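Local structure of glycogen synthase (Cyanobacterium sp. CLg1, 6GNF) at residues K531-D534 and I535-L539. The protein belongs to the starch and bacterial glycogen synthases, two-domain glycosyltransferases of the GT-B type, and binds adenosine-5'-diphosphate and a glycan. Residues are numbered along the deposited sequence; the frame is centred on the assembly and turned at random.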
loop_
_atom_site.group_PDB
_atom_site.type_symbol
_atom_site.label_atom_id
_atom_site.label_comp_id
_atom_site.label_asym_id
_atom_site.label_seq_id
_atom_site.Cartn_x
_atom_site.Cartn_y
_atom_site.Cartn_z
ATOM N N LYS A 531 -1.645 18.613 5.860
ATOM C CA LYS A 531 -2.680 18.114 6.755
ATOM C C LYS A 531 -2.098 17.240 7.849
ATOM O O LYS A 531 -2.546 17.310 8.983
ATOM C CB LYS A 531 -3.720 17.306 6.002
ATOM C CG LYS A 531 -4.611 18.109 5.086
ATOM C CD LYS A 531 -5.626 17.165 4.461
ATOM C CE LYS A 531 -6.235 17.727 3.201
ATOM N NZ LYS A 531 -7.080 18.903 3.525
ATOM N N TYR A 532 -1.129 16.392 7.502
ATOM C CA TYR A 532 -0.411 15.608 8.513
ATOM C C TYR A 532 0.258 16.533 9.540
ATOM O O TYR A 532 0.147 16.326 10.754
ATOM C CB TYR A 532 0.638 14.690 7.866
ATOM C CG TYR A 532 0.088 13.399 7.302
ATOM C CD1 TYR A 532 -0.056 12.273 8.106
ATOM C CD2 TYR A 532 -0.269 13.292 5.962
ATOM C CE1 TYR A 532 -0.556 11.087 7.589
ATOM C CE2 TYR A 532 -0.763 12.113 5.437
ATOM C CZ TYR A 532 -0.908 11.015 6.245
ATOM O OH TYR A 532 -1.409 9.857 5.671
ATOM N N VAL A 533 0.909 17.584 9.058
ATOM C CA VAL A 533 1.589 18.532 9.940
ATOM C C VAL A 533 0.599 19.143 10.925
ATOM O O VAL A 533 0.908 19.278 12.102
ATOM C CB VAL A 533 2.305 19.653 9.148
ATOM C CG1 VAL A 533 2.765 20.774 10.065
ATOM C CG2 VAL A 533 3.496 19.088 8.398
ATOM N N ASP A 534 -0.586 19.524 10.449
ATOM C CA ASP A 534 -1.624 20.073 11.340
ATOM C C ASP A 534 -2.023 19.109 12.440
ATOM O O ASP A 534 -2.112 19.495 13.602
ATOM C CB ASP A 534 -2.870 20.472 10.558
ATOM C CG ASP A 534 -2.681 21.774 9.800
ATOM O OD1 ASP A 534 -1.575 22.356 9.895
ATOM O OD2 ASP A 534 -3.630 22.224 9.114
ATOM N N ILE A 535 -2.278 17.864 12.062
ATOM C CA ILE A 535 -2.601 16.827 13.032
ATOM C C ILE A 535 -1.451 16.617 14.011
ATOM O O ILE A 535 -1.687 16.576 15.218
ATOM C CB ILE A 535 -3.017 15.522 12.325
ATOM C CG1 ILE A 535 -4.463 15.668 11.844
ATOM C CG2 ILE A 535 -2.914 14.323 13.257
ATOM C CD1 ILE A 535 -4.831 14.757 10.705
ATOM N N PHE A 536 -0.221 16.551 13.498
ATOM C CA PHE A 536 0.955 16.373 14.352
ATOM C C PHE A 536 1.116 17.525 15.336
ATOM O O PHE A 536 1.403 17.298 16.508
ATOM C CB PHE A 536 2.244 16.223 13.527
ATOM C CG PHE A 536 2.309 14.979 12.673
ATOM C CD1 PHE A 536 1.579 13.837 12.978
ATOM C CD2 PHE A 536 3.143 14.949 11.565
ATOM C CE1 PHE A 536 1.666 12.707 12.177
ATOM C CE2 PHE A 536 3.235 13.818 10.765
ATOM C CZ PHE A 536 2.497 12.693 11.072
ATOM N N GLU A 537 0.900 18.750 14.874
ATOM C CA GLU A 537 1.046 19.926 15.736
ATOM C C GLU A 537 0.033 19.951 16.877
ATOM O O GLU A 537 0.343 20.429 17.963
ATOM C CB GLU A 537 0.976 21.221 14.928
ATOM C CG GLU A 537 2.316 21.595 14.305
ATOM C CD GLU A 537 2.220 22.669 13.231
ATOM O OE1 GLU A 537 1.107 23.193 12.952
ATOM O OE2 GLU A 537 3.278 22.982 12.641
ATOM N N GLN A 538 -1.173 19.452 16.622
ATOM C CA GLN A 538 -2.202 19.334 17.661
ATOM C C GLN A 538 -1.823 18.322 18.735
ATOM O O GLN A 538 -2.123 18.516 19.911
ATOM C CB GLN A 538 -3.551 18.940 17.052
ATOM C CG GLN A 538 -4.275 20.000 16.237
ATOM C CD GLN A 538 -4.193 21.378 16.857
ATOM O OE1 GLN A 538 -4.974 21.722 17.747
ATOM N NE2 GLN A 538 -3.219 22.158 16.421
ATOM N N LEU A 539 -1.178 17.232 18.329
ATOM C CA LEU A 539 -0.759 16.188 19.268
ATOM C C LEU A 539 0.295 16.669 20.253
ATOM O O LEU A 539 0.194 16.390 21.447
ATOM C CB LEU A 539 -0.205 14.972 18.522
ATOM C CG LEU A 539 -1.210 14.072 17.819
ATOM C CD1 LEU A 539 -0.468 12.963 17.091
ATOM C CD2 LEU A 539 -2.195 13.488 18.814
#
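Tyr532 and Phe536 stand one turn apart on helix 526-540, where four successive backbone hydrogen bonds, each from N of residue i+4 to O of residue i, tie 531-534 to 535-539; the shortest two run from Phe536 N to Tyr532 O and from Glu537 N to Val533 O, each 2.8 Å. The two aromatic side chains lie side by side and point the same way, Tyr532 CD1 meeting Phe536 CZ at 3.9 Å. With its CG beside the backbone N (chi1 -65°), the Phe536 ring swings back over the preceding turn, and Tyr532 O sits over one face, offset toward the rim, 3.2 Å from Phe536 CG. Bulky rings suit this buried side, where the C-terminal helix packs against the mixed sheet of the Rossmann-like N-terminal domain of the GT-B fold: Tyr532 reaches Leu199 and Leu269, Phe536 Val197, while Ile535 puts a branched aliphatic chain on Gln267 and Leu269. Val533, short and apolar, faces Leu51 of helix 39-54, and its CG1 also lies 3.4 Å from Glu537 OE2, the extended glutamate running alongside it. Acidic residues fit the more exposed side, although Asp534 OD1 and Glu537 OE1 lie 4.2 Å apart, their carboxylate planes turned 32° from each other, close enough that each would probably raise the other's pKa somewhat.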